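Local atomic coordinates of putative thioesterase II (Thermobifida fusca, PDB entry 3BBJ), a protein that is a putative thioesterase II of the acyl-CoA thioesterase family, built from hotdog domains, and probably hydrolyses acyl thioesters. Residues Ala149-Asp154 / Val199-Pro204; His130-Val135 / Cys175-Leu180. All coordinates share one frame; numbering follows the deposited sequence.

Contact 1 of 2, residues Ala149-Asp154 / Val199-Pro204; sequences ARVDVD and VDALPP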
ATOM      1  N   ALA A 149      -5.481   8.081 -25.259  1.00 48.65           N
ATOM      2  CA  ALA A 149      -6.558   9.001 -25.689  1.00 48.28           C
ATOM      3  C   ALA A 149      -7.734   9.080 -24.705  1.00 47.60           C
ATOM      4  O   ALA A 149      -8.705   9.803 -24.947  1.00 46.15           O
ATOM      5  CB  ALA A 149      -7.069   8.602 -27.076  1.00 47.83           C
ATOM      6  N   ARG A 150      -7.638   8.332 -23.607  1.00 46.70           N
ATOM      7  CA  ARG A 150      -8.680   8.297 -22.563  1.00 46.23           C
ATOM      8  C   ARG A 150      -8.464   9.353 -21.453  1.00 46.40           C
ATOM      9  O   ARG A 150      -9.406   9.711 -20.709  1.00 43.95           O
ATOM     10  CB  ARG A 150      -8.727   6.903 -21.926  1.00 45.93           C
ATOM     11  CG  ARG A 150      -8.937   5.723 -22.898  1.00 48.74           C
ATOM     12  CD  ARG A 150     -10.353   5.734 -23.527  1.00 52.13           C
ATOM     13  NE  ARG A 150     -10.473   6.716 -24.611  1.00 51.11           N
ATOM     14  CZ  ARG A 150     -10.220   6.482 -25.902  1.00 54.16           C
ATOM     15  NH1 ARG A 150      -9.840   5.285 -26.332  1.00 46.85           N
ATOM     16  NH2 ARG A 150     -10.356   7.468 -26.771  1.00 52.51           N
ATOM     17  N   VAL A 151      -7.238   9.869 -21.385  1.00 43.67           N
ATOM     18  CA  VAL A 151      -6.862  10.842 -20.388  1.00 44.78           C
ATOM     19  C   VAL A 151      -5.999  11.925 -20.996  1.00 46.12           C
ATOM     20  O   VAL A 151      -5.184  11.654 -21.892  1.00 45.04           O
ATOM     21  CB  VAL A 151      -6.027  10.181 -19.239  1.00 45.46           C
ATOM     22  CG1 VAL A 151      -6.934   9.486 -18.213  1.00 39.35           C
ATOM     23  CG2 VAL A 151      -4.990   9.199 -19.830  1.00 40.95           C
ATOM     24  N   ASP A 152      -6.164  13.146 -20.482  1.00 47.92           N
ATOM     25  CA  ASP A 152      -5.318  14.271 -20.863  1.00 48.72           C
ATOM     26  C   ASP A 152      -4.347  14.384 -19.705  1.00 48.79           C
ATOM     27  O   ASP A 152      -4.768  14.407 -18.558  1.00 47.94           O
ATOM     28  CB  ASP A 152      -6.104  15.579 -21.013  1.00 48.79           C
ATOM     29  CG  ASP A 152      -6.972  15.621 -22.262  1.00 54.19           C
ATOM     30  OD1 ASP A 152      -6.767  14.794 -23.181  1.00 53.33           O
ATOM     31  OD2 ASP A 152      -7.869  16.497 -22.319  1.00 56.04           O
ATOM     32  N   VAL A 153      -3.052  14.397 -20.012  1.00 49.86           N
ATOM     33  CA  VAL A 153      -2.009  14.464 -19.009  1.00 49.48           C
ATOM     34  C   VAL A 153      -1.070  15.608 -19.364  1.00 50.61           C
ATOM     35  O   VAL A 153      -0.423  15.584 -20.399  1.00 50.85           O
ATOM     36  CB  VAL A 153      -1.228  13.153 -18.976  1.00 51.03           C
ATOM     37  CG1 VAL A 153      -0.146  13.200 -17.913  1.00 47.10           C
ATOM     38  CG2 VAL A 153      -2.185  11.983 -18.742  1.00 51.57           C
ATOM     39  N   ASP A 154      -1.024  16.614 -18.505  1.00 52.10           N
ATOM     40  CA  ASP A 154      -0.171  17.776 -18.689  1.00 52.99           C
ATOM     41  C   ASP A 154       1.006  17.598 -17.775  1.00 54.27           C
ATOM     42  O   ASP A 154       0.818  17.351 -16.582  1.00 55.72           O
ATOM     43  CB  ASP A 154      -0.915  19.034 -18.257  1.00 54.09           C
ATOM     44  CG  ASP A 154      -2.168  19.284 -19.081  1.00 56.48           C
ATOM     45  OD1 ASP A 154      -2.031  19.608 -20.284  1.00 59.61           O
ATOM     46  OD2 ASP A 154      -3.278  19.169 -18.513  1.00 60.54           O
ATOM     47  N   VAL A 199      -4.817   7.119 -10.452  1.00 44.82           N
ATOM     48  CA  VAL A 199      -3.598   6.678  -9.775  1.00 45.28           C
ATOM     49  C   VAL A 199      -2.711   5.801 -10.674  1.00 45.86           C
ATOM     50  O   VAL A 199      -1.524   5.630 -10.389  1.00 45.54           O
ATOM     51  CB  VAL A 199      -3.910   5.888  -8.454  1.00 41.95           C
ATOM     52  CG1 VAL A 199      -4.837   6.651  -7.551  1.00 45.95           C
ATOM     53  CG2 VAL A 199      -4.527   4.556  -8.748  1.00 43.64           C
ATOM     54  N   ASP A 200      -3.310   5.214 -11.713  1.00 47.78           N
ATOM     55  CA  ASP A 200      -2.609   4.359 -12.679  1.00 48.21           C
ATOM     56  C   ASP A 200      -2.706   4.913 -14.095  1.00 46.75           C
ATOM     57  O   ASP A 200      -2.548   4.170 -15.058  1.00 47.81           O
ATOM     58  CB  ASP A 200      -3.199   2.932 -12.689  1.00 47.89           C
ATOM     59  CG  ASP A 200      -2.287   1.920 -13.398  1.00 51.21           C
ATOM     60  OD1 ASP A 200      -1.044   2.014 -13.272  1.00 56.53           O
ATOM     61  OD2 ASP A 200      -2.807   1.013 -14.064  1.00 51.00           O
ATOM     62  N   ALA A 201      -2.944   6.211 -14.233  1.00 45.95           N
ATOM     63  CA  ALA A 201      -3.118   6.796 -15.567  1.00 46.21           C
ATOM     64  C   ALA A 201      -1.881   7.546 -16.078  1.00 47.87           C
ATOM     65  O   ALA A 201      -1.972   8.255 -17.097  1.00 47.76           O
ATOM     66  CB  ALA A 201      -4.349   7.728 -15.579  1.00 43.55           C
ATOM     67  N   LEU A 202      -0.738   7.381 -15.397  1.00 47.59           N
ATOM     68  CA  LEU A 202       0.481   8.122 -15.766  1.00 48.35           C
ATOM     69  C   LEU A 202       1.577   7.217 -16.335  1.00 47.50           C
ATOM     70  O   LEU A 202       1.511   5.992 -16.193  1.00 47.89           O
ATOM     71  CB  LEU A 202       1.040   8.843 -14.544  1.00 50.49           C
ATOM     72  CG  LEU A 202       0.089   9.537 -13.576  1.00 49.05           C
ATOM     73  CD1 LEU A 202       0.804   9.686 -12.220  1.00 49.02           C
ATOM     74  CD2 LEU A 202      -0.395  10.893 -14.150  1.00 43.16           C
ATOM     75  N   PRO A 203       2.599   7.818 -16.987  1.00 49.27           N
ATOM     76  CA  PRO A 203       3.696   6.997 -17.522  1.00 48.27           C
ATOM     77  C   PRO A 203       4.364   6.237 -16.396  1.00 48.38           C
ATOM     78  O   PRO A 203       4.590   6.806 -15.322  1.00 49.88           O
ATOM     79  CB  PRO A 203       4.666   8.023 -18.119  1.00 46.10           C
ATOM     80  CG  PRO A 203       3.887   9.237 -18.333  1.00 47.56           C
ATOM     81  CD  PRO A 203       2.788   9.250 -17.305  1.00 49.00           C
ATOM     82  N   PRO A 204       4.605   4.936 -16.589  1.00 47.91           N
ATOM     83  CA  PRO A 204       5.320   4.195 -15.561  1.00 47.69           C
ATOM     84  C   PRO A 204       6.632   4.895 -15.199  1.00 47.82           C
ATOM     85  O   PRO A 204       7.421   5.219 -16.086  1.00 47.90           O
ATOM     86  CB  PRO A 204       5.538   2.830 -16.207  1.00 45.82           C
ATOM     87  CG  PRO A 204       4.362   2.679 -17.111  1.00 47.26           C
ATOM     88  CD  PRO A 204       4.162   4.058 -17.685  1.00 48.57           C
TER

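Contact 2 of 2, residues His130-Val135 / Cys175-Leu180; sequences HQCRRV and CGYVDL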
ATOM      1  N   HIS A 130      -1.488  25.813 -17.050  1.00 72.93           N
ATOM      2  CA  HIS A 130      -1.251  26.559 -18.287  1.00 75.28           C
ATOM      3  C   HIS A 130       0.233  26.606 -18.674  1.00 75.25           C
ATOM      4  O   HIS A 130       0.555  26.721 -19.853  1.00 75.12           O
ATOM      5  CB  HIS A 130      -1.867  27.969 -18.221  1.00 76.34           C
ATOM      6  CG  HIS A 130      -1.107  28.948 -17.372  1.00 81.27           C
ATOM      7  ND1 HIS A 130      -1.513  29.304 -16.101  1.00 84.92           N
ATOM      8  CD2 HIS A 130       0.007  29.678 -17.628  1.00 83.51           C
ATOM      9  CE1 HIS A 130      -0.673  30.198 -15.607  1.00 83.50           C
ATOM     10  NE2 HIS A 130       0.260  30.439 -16.511  1.00 82.86           N
ATOM     11  N   GLN A 131       1.132  26.505 -17.693  1.00 75.41           N
ATOM     12  CA  GLN A 131       2.576  26.452 -17.982  1.00 75.90           C
ATOM     13  C   GLN A 131       3.046  25.036 -18.315  1.00 74.10           C
ATOM     14  O   GLN A 131       4.194  24.843 -18.710  1.00 73.19           O
ATOM     15  CB  GLN A 131       3.398  26.992 -16.808  1.00 75.78           C
ATOM     16  CG  GLN A 131       3.275  28.495 -16.589  1.00 77.69           C
ATOM     17  CD  GLN A 131       4.055  28.969 -15.370  1.00 79.91           C
ATOM     18  OE1 GLN A 131       5.168  28.498 -15.100  1.00 87.43           O
ATOM     19  NE2 GLN A 131       3.467  29.896 -14.617  1.00 86.01           N
ATOM     20  N   CYS A 132       2.160  24.055 -18.154  1.00 73.34           N
ATOM     21  CA  CYS A 132       2.486  22.649 -18.400  1.00 71.67           C
ATOM     22  C   CYS A 132       2.296  22.289 -19.865  1.00 71.71           C
ATOM     23  O   CYS A 132       1.610  22.993 -20.612  1.00 71.48           O
ATOM     24  CB  CYS A 132       1.631  21.721 -17.526  1.00 71.29           C
ATOM     25  SG  CYS A 132       2.000  21.823 -15.771  1.00 64.11           S
ATOM     26  N   ARG A 133       2.879  21.155 -20.239  1.00 71.14           N
ATOM     27  CA  ARG A 133       2.940  20.719 -21.616  1.00 71.45           C
ATOM     28  C   ARG A 133       2.316  19.340 -21.830  1.00 69.84           C
ATOM     29  O   ARG A 133       2.618  18.385 -21.122  1.00 67.72           O
ATOM     30  CB  ARG A 133       4.405  20.719 -22.044  1.00 72.78           C
ATOM     31  CG  ARG A 133       4.627  20.562 -23.530  1.00 79.96           C
ATOM     32  CD  ARG A 133       6.041  20.979 -23.897  1.00 88.02           C
ATOM     33  NE  ARG A 133       6.440  20.495 -25.214  1.00 90.30           N
ATOM     34  CZ  ARG A 133       7.630  20.722 -25.766  1.00 95.10           C
ATOM     35  NH1 ARG A 133       8.549  21.441 -25.122  1.00 95.81           N
ATOM     36  NH2 ARG A 133       7.902  20.225 -26.970  1.00 96.74           N
ATOM     37  N   ARG A 134       1.456  19.256 -22.837  1.00 70.07           N
ATOM     38  CA  ARG A 134       0.756  18.030 -23.191  1.00 70.35           C
ATOM     39  C   ARG A 134       1.295  17.497 -24.520  1.00 71.07           C
ATOM     40  O   ARG A 134       1.724  18.264 -25.382  1.00 70.09           O
ATOM     41  CB  ARG A 134      -0.739  18.330 -23.303  1.00 69.77           C
ATOM     42  CG  ARG A 134      -1.623  17.130 -23.565  1.00 70.05           C
ATOM     43  CD  ARG A 134      -3.081  17.543 -23.684  1.00 69.22           C
ATOM     44  NE  ARG A 134      -3.531  18.276 -22.503  1.00 68.72           N
ATOM     45  CZ  ARG A 134      -4.740  18.821 -22.364  1.00 68.62           C
ATOM     46  NH1 ARG A 134      -5.658  18.712 -23.322  1.00 63.61           N
ATOM     47  NH2 ARG A 134      -5.040  19.477 -21.248  1.00 69.70           N
ATOM     48  N   VAL A 135       1.287  16.175 -24.662  1.00 69.95           N
ATOM     49  CA  VAL A 135       1.706  15.511 -25.895  1.00 69.26           C
ATOM     50  C   VAL A 135       0.442  15.019 -26.609  1.00 70.29           C
ATOM     51  O   VAL A 135      -0.268  14.152 -26.098  1.00 69.57           O
ATOM     52  CB  VAL A 135       2.642  14.325 -25.609  1.00 67.87           C
ATOM     53  CG1 VAL A 135       3.117  13.707 -26.900  1.00 65.89           C
ATOM     54  CG2 VAL A 135       3.820  14.768 -24.802  1.00 60.24           C
ATOM     55  N   CYS A 175       5.451  15.241 -12.487  1.00 52.05           N
ATOM     56  CA  CYS A 175       4.322  15.971 -11.936  1.00 52.89           C
ATOM     57  C   CYS A 175       3.598  16.776 -13.000  1.00 51.63           C
ATOM     58  O   CYS A 175       4.070  16.964 -14.131  1.00 50.92           O
ATOM     59  CB  CYS A 175       4.747  16.868 -10.781  1.00 54.77           C
ATOM     60  SG  CYS A 175       5.836  18.177 -11.263  1.00 61.01           S
ATOM     61  N   GLY A 176       2.422  17.242 -12.635  1.00 50.01           N
ATOM     62  CA  GLY A 176       1.595  17.940 -13.569  1.00 48.25           C
ATOM     63  C   GLY A 176       0.150  17.728 -13.203  1.00 47.52           C
ATOM     64  O   GLY A 176      -0.182  17.599 -12.031  1.00 47.87           O
ATOM     65  N   TYR A 177      -0.703  17.707 -14.222  1.00 47.04           N
ATOM     66  CA  TYR A 177      -2.138  17.577 -14.046  1.00 46.49           C
ATOM     67  C   TYR A 177      -2.682  16.432 -14.893  1.00 45.31           C
ATOM     68  O   TYR A 177      -2.183  16.163 -15.986  1.00 45.50           O
ATOM     69  CB  TYR A 177      -2.812  18.911 -14.398  1.00 47.92           C
ATOM     70  CG  TYR A 177      -2.264  20.046 -13.567  1.00 46.24           C
ATOM     71  CD1 TYR A 177      -1.030  20.610 -13.877  1.00 48.29           C
ATOM     72  CD2 TYR A 177      -2.947  20.517 -12.447  1.00 46.60           C
ATOM     73  CE1 TYR A 177      -0.489  21.617 -13.117  1.00 48.00           C
ATOM     74  CE2 TYR A 177      -2.413  21.536 -11.663  1.00 48.29           C
ATOM     75  CZ  TYR A 177      -1.184  22.086 -12.009  1.00 54.76           C
ATOM     76  OH  TYR A 177      -0.636  23.097 -11.257  1.00 51.56           O
ATOM     77  N   VAL A 178      -3.696  15.760 -14.370  1.00 44.35           N
ATOM     78  CA  VAL A 178      -4.338  14.656 -15.066  1.00 44.05           C
ATOM     79  C   VAL A 178      -5.837  14.718 -14.903  1.00 44.75           C
ATOM     80  O   VAL A 178      -6.345  15.163 -13.863  1.00 44.76           O
ATOM     81  CB  VAL A 178      -3.864  13.301 -14.536  1.00 46.14           C
ATOM     82  CG1 VAL A 178      -4.141  13.145 -12.976  1.00 42.02           C
ATOM     83  CG2 VAL A 178      -4.487  12.182 -15.349  1.00 44.79           C
ATOM     84  N   ASP A 179      -6.541  14.272 -15.939  1.00 47.41           N
ATOM     85  CA  ASP A 179      -8.005  14.213 -15.943  1.00 47.22           C
ATOM     86  C   ASP A 179      -8.421  13.321 -17.101  1.00 45.76           C
ATOM     87  O   ASP A 179      -7.587  12.965 -17.941  1.00 46.99           O
ATOM     88  CB  ASP A 179      -8.585  15.627 -16.135  1.00 48.69           C
ATOM     89  CG  ASP A 179     -10.003  15.785 -15.551  1.00 49.52           C
ATOM     90  OD1 ASP A 179     -10.695  14.769 -15.283  1.00 46.75           O
ATOM     91  OD2 ASP A 179     -10.413  16.954 -15.351  1.00 57.92           O
ATOM     92  N   LEU A 180      -9.689  12.944 -17.138  1.00 46.28           N
ATOM     93  CA  LEU A 180     -10.267  12.282 -18.308  1.00 46.95           C
ATOM     94  C   LEU A 180     -10.120  13.204 -19.532  1.00 46.63           C
ATOM     95  O   LEU A 180     -10.125  14.424 -19.405  1.00 44.89           O
ATOM     96  CB  LEU A 180     -11.749  11.967 -18.075  1.00 47.75           C
ATOM     97  CG  LEU A 180     -12.071  10.952 -16.964  1.00 47.27           C
ATOM     98  CD1 LEU A 180     -13.573  10.857 -16.730  1.00 42.44           C
ATOM     99  CD2 LEU A 180     -11.490   9.598 -17.336  1.00 41.88           C
TER

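Contact 1 of 2, residues Ala149-Asp154 / Val199-Pro204
Val151 and Val153 of strand 151-155 pack against Ala201 and Leu202 in a small, buried, mainly apolar contact between a strand face and the loop that follows helix 191-198, within the C-terminal acyl-CoA thioesterase (hotdog) region. The two valines sit two residues apart, and both direct their CB toward the loop, as the alternation of an extended strand requires. Both border the carbonyl oxygen of Ala201 and differ in their second partner, the Ala201 methyl for Val151 and Leu202 for Val153. The branch of Val151 that lies anti to its carbonyl carbon carries CG1 to the methyl group of Ala201, with Val151 CG1 and Ala201 CB 4.1 Å apart. Its other branch approaches the backbone instead, Val151 CG2 lying 4.2 Å from Ala201 O. Val153 turns one methyl to that same carbonyl, its CG2 being 4.1 Å from Ala201 O. With CG1 anti to the backbone N (chi1 -179°), Val153 presents its second methyl to Leu202, where Val153 CG1 stands 4.4 Å from Leu202 CD2. Leu202 reaches the valine with this branch although its CB does not aim at the strand. No polar bond joins the segments, whose closest CA atoms, those of Val151 and Ala201, remain 7.3 Å apart; the contact is modest, 141 Å² of surface buried counting both sides, and made at loose van der Waals distance. Asp152 and Asp154 alternate with the valines and find their partners elsewhere, Asp152 OD2 at Ala182 N and Asp154 at Arg134 and Gln129. Around the apolar patch, Phe235 of strand 233-243 touches both Val153 and Leu202, Val178 of strand 173-180 lies beside Val153, and Val251 of strand 246-254 touches Leu202.

Contact 2 of 2, residues His130-Val135 / Cys175-Leu180
Cys132 and Tyr177 meet through a sulfur-aromatic contact, the thiol of the loop leading into the short strand 133-134 lying at the ring edge of a tyrosine on strand 173-180. Tyr177 starts with its CB directed toward 130-135. CG is anti to the carbonyl carbon (chi1 -57°), which carries the ring toward Cys132, and chi2 (78°) turns its CD1-CE1 edge to the sulfur. CD1 comes first, 3.8 Å from Cys132 SG; CE1, one atom further out, is nearer, at 3.6 Å from the same sulfur. Beyond them, OH hydrogen-bonds to the carbonyl oxygen of Pro127, so the polar tip is held by the chain just ahead of His130. The sulfur stays close to the ring plane: SG is 4.8 Å from the Tyr177 ring centroid and 84° off the ring normal, an edge approach with no stacking over the face. Cys132 reaches this place with SG anti to its own carbonyl carbon, beside the backbone N. The backbone of Gly176 also comes near, its CA 4.5 Å from Cys132 SG, and its unusual phi and psi suit a residue without CB. Asp154 of the intervening strand 151-155 touches both Cys132 and Tyr177, while Ala234 of strand 233-243 also contacts the tyrosine. With the sulfur beside the C-H groups of CD1 and CE1, the interaction is of the edge type, weak and largely dispersive: the bond to Pro127 O holds the hydroxyl, and Cys132 merely packs at the ring edge.

Contacts 1 and 2 lie with their centres about 9 Å apart, in the C-terminal acyl-CoA thioesterase region. Their segments alternate along the chain: 130-135, 149-154, 175-180, then 199-204. Strand 151-155 lies between 133-134 and 173-180 in the antiparallel order, and the contacts touch there through the probable backbone bonds Asp154 N to Tyr177 O (2.8 Å) and Asp152 N to Asp179 O (2.9 Å). Arg134 of contact 2 also forms a salt bridge with Asp154 of contact 1. Contact 2 passes across the end of strand 151-155, from the loop leading into the weakly bonded strand 133-134 to strand 173-180. Contact 1 packs 151-155 on the loop after helix 191-198, nearer the chain centre (about 9 Å against 16 Å, between centres).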